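SnoaL-like domain-containing protein (Methylibium petroleiphilum PM1, PDB 3G16) is of unknown function but adopts a cystatin-like fold of the SnoaL/NTF2 class, whose cone-shaped pocket could hold a small molecule. Local coordinates at residues 28-39 against 52-63. Numbering follows the deposited sequence.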
ATOM      1  N   GLU A  28      -8.008 -15.573  17.916  1.00 16.29           N
ATOM      2  CA  GLU A  28      -9.135 -15.249  17.042  0.50 15.88           C
ATOM      3  C   GLU A  28     -10.094 -14.254  17.674  1.00 16.04           C
ATOM      4  O   GLU A  28     -10.516 -13.313  17.011  1.00 16.41           O
ATOM      5  CB  GLU A  28      -9.862 -16.512  16.550  0.50 14.44           C
ATOM      6  CG  GLU A  28      -8.985 -17.444  15.655  0.50 14.15           C
ATOM      7  CD  GLU A  28      -9.780 -18.591  14.973  0.50 14.75           C
ATOM      8  OE1 GLU A  28     -11.009 -18.489  14.887  0.50 16.29           O
ATOM      9  OE2 GLU A  28      -9.162 -19.566  14.466  0.50 14.51           O
ATOM     10  N   ALA A  29     -10.411 -14.435  18.943  1.00 16.97           N
ATOM     11  CA  ALA A  29     -11.311 -13.505  19.607  1.00 16.61           C
ATOM     12  C   ALA A  29     -10.764 -12.072  19.606  1.00 16.85           C
ATOM     13  O   ALA A  29     -11.492 -11.106  19.369  1.00 16.58           O
ATOM     14  CB  ALA A  29     -11.601 -13.999  21.061  1.00 18.67           C
ATOM     15  N   LYS A  30      -9.471 -11.932  19.870  1.00 16.26           N
ATOM     16  CA  LYS A  30      -8.854 -10.607  19.913  0.50 15.18           C
ATOM     17  C   LYS A  30      -8.929  -9.981  18.528  1.00 15.54           C
ATOM     18  O   LYS A  30      -9.299  -8.797  18.395  1.00 16.52           O
ATOM     19  CB  LYS A  30      -7.393 -10.611  20.412  0.50 15.25           C
ATOM     20  CG  LYS A  30      -6.709  -9.235  20.242  0.50 14.48           C
ATOM     21  CD  LYS A  30      -5.279  -9.154  20.822  0.50 14.45           C
ATOM     22  CE  LYS A  30      -5.270  -9.435  22.338  0.50 11.99           C
ATOM     23  NZ  LYS A  30      -3.906  -9.330  23.009  0.50 13.71           N
HETATM   24  N   MSE A  31      -8.621 -10.753  17.495  1.00 15.02           N
HETATM   25  CA  MSE A  31      -8.671 -10.209  16.141  1.00 14.30           C
HETATM   26  C   MSE A  31     -10.105  -9.818  15.749  1.00 14.44           C
HETATM   27  O   MSE A  31     -10.350  -8.755  15.196  1.00 15.15           O
HETATM   28  CB  MSE A  31      -8.082 -11.199  15.142  1.00 13.03           C
HETATM   29  CG  MSE A  31      -6.602 -11.405  15.211  1.00 14.22           C
HETATM   30 SE   MSE A  31      -5.952 -12.605  13.850  0.75 13.25          SE
HETATM   31  CE  MSE A  31      -6.070 -14.318  14.784  1.00 15.88           C
ATOM     32  N   ILE A  32     -11.068 -10.689  16.027  1.00 14.83           N
ATOM     33  CA  ILE A  32     -12.444 -10.450  15.638  1.00 14.84           C
ATOM     34  C   ILE A  32     -12.984  -9.149  16.222  1.00 14.65           C
ATOM     35  O   ILE A  32     -13.760  -8.426  15.568  1.00 15.60           O
ATOM     36  CB  ILE A  32     -13.321 -11.665  16.067  1.00 14.84           C
ATOM     37  CG1 ILE A  32     -13.021 -12.856  15.159  1.00 16.09           C
ATOM     38  CG2 ILE A  32     -14.812 -11.347  16.015  1.00 17.34           C
ATOM     39  CD1 ILE A  32     -13.601 -14.225  15.655  1.00 16.30           C
ATOM     40  N   ALA A  33     -12.549  -8.833  17.446  1.00 15.76           N
ATOM     41  CA  ALA A  33     -13.009  -7.627  18.144  1.00 16.83           C
ATOM     42  C   ALA A  33     -12.510  -6.329  17.512  1.00 14.85           C
ATOM     43  O   ALA A  33     -12.977  -5.242  17.858  1.00 17.45           O
ATOM     44  CB  ALA A  33     -12.597  -7.689  19.600  1.00 17.20           C
ATOM     45  N   CYS A  34     -11.554  -6.440  16.580  1.00 13.28           N
ATOM     46  CA  CYS A  34     -11.041  -5.258  15.919  1.00 14.46           C
ATOM     47  C   CYS A  34     -11.772  -4.869  14.645  1.00 14.14           C
ATOM     48  O   CYS A  34     -11.444  -3.859  14.026  1.00 14.43           O
ATOM     49  CB  CYS A  34      -9.588  -5.509  15.514  1.00 15.83           C
ATOM     50  SG  CYS A  34      -8.491  -5.717  16.961  1.00 16.73           S
ATOM     51  N   PHE A  35     -12.714  -5.723  14.241  1.00 14.44           N
ATOM     52  CA  PHE A  35     -13.462  -5.543  13.005  1.00 13.50           C
ATOM     53  C   PHE A  35     -14.957  -5.482  13.168  1.00 15.24           C
ATOM     54  O   PHE A  35     -15.501  -6.101  14.084  1.00 14.89           O
ATOM     55  CB  PHE A  35     -13.259  -6.788  12.121  1.00 13.67           C
ATOM     56  CG  PHE A  35     -11.855  -6.979  11.608  1.00 13.45           C
ATOM     57  CD1 PHE A  35     -11.413  -6.305  10.477  1.00 13.77           C
ATOM     58  CD2 PHE A  35     -10.964  -7.823  12.242  1.00 15.41           C
ATOM     59  CE1 PHE A  35     -10.132  -6.468   9.999  1.00 14.10           C
ATOM     60  CE2 PHE A  35      -9.665  -7.981  11.773  1.00 15.62           C
ATOM     61  CZ  PHE A  35      -9.256  -7.318  10.643  1.00 15.21           C
ATOM     62  N   VAL A  36     -15.637  -4.810  12.260  1.00 15.20           N
ATOM     63  CA  VAL A  36     -17.075  -5.033  12.118  1.00 15.14           C
ATOM     64  C   VAL A  36     -17.215  -6.504  11.638  1.00 15.84           C
ATOM     65  O   VAL A  36     -16.360  -7.011  10.902  1.00 14.65           O
ATOM     66  CB  VAL A  36     -17.785  -4.066  11.164  1.00 17.09           C
ATOM     67  CG1 VAL A  36     -17.559  -2.607  11.638  1.00 19.02           C
ATOM     68  CG2 VAL A  36     -17.288  -4.209   9.758  1.00 17.30           C
ATOM     69  N   PRO A  37     -18.292  -7.195  12.007  1.00 15.60           N
ATOM     70  CA  PRO A  37     -18.413  -8.626  11.639  1.00 15.79           C
ATOM     71  C   PRO A  37     -18.284  -8.928  10.167  1.00 15.39           C
ATOM     72  O   PRO A  37     -17.716  -9.983   9.804  1.00 17.93           O
ATOM     73  CB  PRO A  37     -19.793  -9.011  12.182  1.00 16.68           C
ATOM     74  CG  PRO A  37     -20.095  -7.986  13.226  1.00 17.86           C
ATOM     75  CD  PRO A  37     -19.379  -6.727  12.887  1.00 15.82           C
ATOM     76  N   GLU A  38     -18.781  -8.046   9.331  1.00 16.16           N
ATOM     77  CA  GLU A  38     -18.778  -8.247   7.901  1.00 17.34           C
ATOM     78  C   GLU A  38     -17.515  -7.749   7.191  1.00 16.83           C
ATOM     79  O   GLU A  38     -17.492  -7.703   5.948  1.00 16.72           O
ATOM     80  CB  GLU A  38     -20.031  -7.576   7.303  1.00 20.79           C
ATOM     81  CG  GLU A  38     -20.070  -6.027   7.284  1.00 24.66           C
ATOM     82  CD  GLU A  38     -20.488  -5.297   8.602  1.00 24.92           C
ATOM     83  OE1 GLU A  38     -20.597  -5.904   9.672  1.00 20.98           O
ATOM     84  OE2 GLU A  38     -20.716  -4.061   8.510  1.00 29.99           O
ATOM     85  N   ALA A  39     -16.483  -7.373   7.941  1.00 15.86           N
ATOM     86  CA  ALA A  39     -15.282  -6.855   7.317  1.00 15.27           C
ATOM     87  C   ALA A  39     -14.709  -7.836   6.294  1.00 15.12           C
ATOM     88  O   ALA A  39     -14.774  -9.053   6.478  1.00 15.56           O
ATOM     89  CB  ALA A  39     -14.206  -6.593   8.382  1.00 15.36           C
ATOM     90  N   PHE A  52     -10.945 -12.593   2.014  1.00 13.49           N
ATOM     91  CA  PHE A  52     -11.373 -13.190   3.301  1.00 14.56           C
ATOM     92  C   PHE A  52     -12.663 -12.465   3.706  1.00 14.66           C
ATOM     93  O   PHE A  52     -12.662 -11.257   4.021  1.00 14.38           O
ATOM     94  CB  PHE A  52     -10.331 -13.053   4.401  1.00 14.49           C
ATOM     95  CG  PHE A  52      -9.028 -13.765   4.177  1.00 13.76           C
ATOM     96  CD1 PHE A  52      -8.849 -14.680   3.151  1.00 15.27           C
ATOM     97  CD2 PHE A  52      -8.024 -13.612   5.108  1.00 14.78           C
ATOM     98  CE1 PHE A  52      -7.661 -15.371   3.032  1.00 15.75           C
ATOM     99  CE2 PHE A  52      -6.844 -14.313   4.983  1.00 14.94           C
ATOM    100  CZ  PHE A  52      -6.652 -15.198   3.957  1.00 15.20           C
ATOM    101  N   ARG A  53     -13.763 -13.172   3.709  1.00 14.25           N
ATOM    102  CA  ARG A  53     -15.075 -12.563   3.930  1.00 13.61           C
ATOM    103  C   ARG A  53     -15.566 -12.727   5.351  1.00 15.17           C
ATOM    104  O   ARG A  53     -16.002 -13.815   5.745  1.00 15.43           O
ATOM    105  CB  ARG A  53     -16.084 -13.177   2.991  1.00 14.83           C
ATOM    106  CG  ARG A  53     -15.775 -13.012   1.522  1.00 15.39           C
ATOM    107  CD  ARG A  53     -16.635 -14.020   0.714  1.00 16.63           C
ATOM    108  NE  ARG A  53     -16.486 -13.891  -0.740  1.00 17.80           N
ATOM    109  CZ  ARG A  53     -15.468 -14.375  -1.422  1.00 19.54           C
ATOM    110  NH1 ARG A  53     -14.488 -15.128  -0.841  1.00 17.62           N
ATOM    111  NH2 ARG A  53     -15.510 -14.152  -2.749  1.00 20.82           N
ATOM    112  N   GLY A  54     -15.462 -11.649   6.123  1.00 14.50           N
ATOM    113  CA  GLY A  54     -15.935 -11.626   7.477  1.00 15.89           C
ATOM    114  C   GLY A  54     -14.819 -11.671   8.489  1.00 15.14           C
ATOM    115  O   GLY A  54     -13.772 -12.309   8.298  1.00 15.06           O
ATOM    116  N   ALA A  55     -15.008 -10.969   9.606  1.00 14.59           N
ATOM    117  CA  ALA A  55     -13.999 -10.933  10.647  1.00 13.61           C
ATOM    118  C   ALA A  55     -13.565 -12.322  11.106  1.00 14.84           C
ATOM    119  O   ALA A  55     -12.390 -12.558  11.392  1.00 15.67           O
ATOM    120  CB  ALA A  55     -14.569 -10.132  11.838  1.00 15.24           C
ATOM    121  N   ALA A  56     -14.542 -13.224  11.276  1.00 15.11           N
ATOM    122  CA  ALA A  56     -14.221 -14.559  11.798  1.00 15.81           C
ATOM    123  C   ALA A  56     -13.303 -15.309  10.846  1.00 16.05           C
ATOM    124  O   ALA A  56     -12.482 -16.120  11.257  1.00 16.91           O
ATOM    125  CB  ALA A  56     -15.525 -15.373  12.048  1.00 17.83           C
ATOM    126  N   GLN A  57     -13.489 -15.079   9.564  1.00 15.72           N
ATOM    127  CA  GLN A  57     -12.690 -15.734   8.533  1.00 16.49           C
ATOM    128  C   GLN A  57     -11.276 -15.167   8.481  1.00 16.06           C
ATOM    129  O   GLN A  57     -10.290 -15.905   8.331  1.00 15.62           O
ATOM    130  CB  GLN A  57     -13.365 -15.618   7.178  1.00 17.27           C
ATOM    131  CG  GLN A  57     -14.560 -16.566   7.011  1.00 18.75           C
ATOM    132  CD  GLN A  57     -15.627 -16.412   8.092  1.00 20.00           C
ATOM    133  OE1 GLN A  57     -16.400 -15.402   8.091  1.00 22.06           O
ATOM    134  NE2 GLN A  57     -15.679 -17.365   9.032  1.00 18.09           N
ATOM    135  N   ILE A  58     -11.147 -13.842   8.569  1.00 14.60           N
ATOM    136  CA  ILE A  58      -9.830 -13.231   8.632  1.00 14.43           C
ATOM    137  C   ILE A  58      -9.093 -13.835   9.814  1.00 14.91           C
ATOM    138  O   ILE A  58      -7.951 -14.284   9.679  1.00 13.92           O
ATOM    139  CB  ILE A  58     -10.002 -11.691   8.802  1.00 13.94           C
ATOM    140  CG1 ILE A  58     -10.651 -11.049   7.560  1.00 14.03           C
ATOM    141  CG2 ILE A  58      -8.649 -11.048   9.096  1.00 14.57           C
ATOM    142  CD1 ILE A  58     -11.114  -9.583   7.775  1.00 13.21           C
ATOM    143  N   ALA A  59      -9.732 -13.879  10.989  1.00 13.95           N
ATOM    144  CA  ALA A  59      -9.090 -14.350  12.196  1.00 13.86           C
ATOM    145  C   ALA A  59      -8.680 -15.821  12.098  1.00 14.01           C
ATOM    146  O   ALA A  59      -7.575 -16.203  12.486  1.00 14.69           O
ATOM    147  CB  ALA A  59     -10.028 -14.103  13.422  1.00 15.22           C
ATOM    148  N   HIS A  60      -9.584 -16.651  11.565  1.00 14.46           N
ATOM    149  CA  HIS A  60      -9.299 -18.077  11.462  1.00 14.99           C
ATOM    150  C   HIS A  60      -8.108 -18.322  10.543  1.00 13.38           C
ATOM    151  O   HIS A  60      -7.236 -19.168  10.837  1.00 14.55           O
ATOM    152  CB  HIS A  60     -10.541 -18.821  10.949  1.00 16.16           C
ATOM    153  CG  HIS A  60     -10.368 -20.305  10.937  1.00 19.17           C
ATOM    154  ND1 HIS A  60     -10.001 -20.975  12.084  1.00 22.30           N
ATOM    155  CD2 HIS A  60     -10.584 -21.251   9.990  1.00 21.15           C
ATOM    156  CE1 HIS A  60      -9.982 -22.274  11.841  1.00 23.04           C
ATOM    157  NE2 HIS A  60     -10.291 -22.466  10.576  1.00 19.76           N
ATOM    158  N   ARG A  61      -8.069 -17.600   9.422  1.00 13.23           N
ATOM    159  CA  ARG A  61      -7.027 -17.831   8.439  1.00 13.71           C
ATOM    160  C   ARG A  61      -5.667 -17.356   8.947  1.00 13.66           C
ATOM    161  O   ARG A  61      -4.668 -18.038   8.754  1.00 14.76           O
ATOM    162  CB  ARG A  61      -7.459 -17.255   7.085  1.00 15.31           C
ATOM    163  CG  ARG A  61      -8.662 -18.089   6.508  1.00 16.34           C
ATOM    164  CD  ARG A  61      -9.390 -17.471   5.382  1.00 17.63           C
ATOM    165  NE  ARG A  61     -10.692 -18.105   5.229  1.00 15.85           N
ATOM    166  CZ  ARG A  61     -11.582 -17.759   4.292  1.00 16.38           C
ATOM    167  NH1 ARG A  61     -11.263 -16.922   3.312  1.00 14.85           N
ATOM    168  NH2 ARG A  61     -12.782 -18.325   4.282  1.00 17.39           N
ATOM    169  N   TRP A  62      -5.630 -16.249   9.680  1.00 13.47           N
ATOM    170  CA  TRP A  62      -4.347 -15.838  10.259  1.00 13.47           C
ATOM    171  C   TRP A  62      -3.950 -16.795  11.379  1.00 14.52           C
ATOM    172  O   TRP A  62      -2.771 -17.091  11.521  1.00 14.34           O
ATOM    173  CB  TRP A  62      -4.350 -14.413  10.743  1.00 14.28           C
ATOM    174  CG  TRP A  62      -4.509 -13.360   9.721  1.00 14.68           C
ATOM    175  CD1 TRP A  62      -5.154 -12.178   9.894  1.00 15.76           C
ATOM    176  CD2 TRP A  62      -4.020 -13.341   8.356  1.00 14.61           C
ATOM    177  NE1 TRP A  62      -5.101 -11.417   8.761  1.00 15.26           N
ATOM    178  CE2 TRP A  62      -4.407 -12.102   7.806  1.00 15.69           C
ATOM    179  CE3 TRP A  62      -3.279 -14.223   7.540  1.00 14.70           C
ATOM    180  CZ2 TRP A  62      -4.096 -11.730   6.502  1.00 17.62           C
ATOM    181  CZ3 TRP A  62      -2.958 -13.818   6.227  1.00 16.47           C
ATOM    182  CH2 TRP A  62      -3.398 -12.596   5.729  1.00 17.92           C
ATOM    183  N   ARG A  63      -4.883 -17.329  12.178  1.00 13.69           N
ATOM    184  CA  ARG A  63      -4.517 -18.294  13.183  1.00 14.75           C
ATOM    185  C   ARG A  63      -3.867 -19.512  12.504  1.00 14.16           C
ATOM    186  O   ARG A  63      -2.834 -20.014  12.972  1.00 14.01           O
ATOM    187  CB  ARG A  63      -5.736 -18.735  13.951  1.00 17.13           C
ATOM    188  CG  ARG A  63      -5.399 -19.846  14.943  1.00 21.51           C
ATOM    189  CD  ARG A  63      -6.597 -20.480  15.404  1.00 28.25           C
ATOM    190  NE  ARG A  63      -6.339 -21.661  16.188  1.00 32.29           N
ATOM    191  CZ  ARG A  63      -7.260 -22.584  16.342  1.00 35.11           C
ATOM    192  NH1 ARG A  63      -8.445 -22.439  15.716  1.00 37.30           N
ATOM    193  NH2 ARG A  63      -6.995 -23.648  17.090  1.00 35.05           N
TER
HETATM  194  O   HOH W   1     -17.401 -12.428  11.196  1.00 20.76           O
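Over one face of the Phe35 ring sits Ile58 CD1, 4.2 Å from the ring centroid and 19° off its normal, a CH-pi contact offset toward the rim; Tyr19 packs edge-to-face with the same ring. Trp62 is approached differently: the selenium of Met31, a selenomethionine, lies at the indole edge, 86° off the normal of the five-membered ring. Met31 reaches it with its chain extended through chi2 and bent at chi3, which turns CE back toward Ala59 O. Trp62 NE1 is hydrogen-bonded to Tyr19, and the side chain also borders a bound unknown ligand.

Glu28 OE2, in one of two modelled conformers, lies at the edges of two further flat groups, the His60 ring and the Arg63 guanidinium. His60 ND1 donates at 2.9 Å, nearly straight (171°), from the syn side but tilted out of the carboxylate plane. Arg63 NH1 forms a salt bridge at 3.2 Å to Glu28 OE2 from well above the opposite face; Arg63 has a second acidic partner in Glu67.

Helix 28-32 runs nearer antiparallel than parallel to the 55-63 portion of helix 55-69. Ala59 CB meets Ile32 CG1 at 3.7 Å and Met31 CB at 3.9 Å, consistent with a small residue allowing close approach. Against strand 35-36, Ala55 CB meets Phe35 CB at 3.6 Å.

Chemically, the contact divides into an apolar centre and polar ends. Pro37 O and Ala39 O take the amides of Ala55 and of the N-cap Gly54, and Pro37 O reaches Ala56 N through a water. In the Glu28 conformer described, two donors would be expected to stabilise the carboxylate's negative charge, while the carboxylate probably holds the ND1 proton of His60.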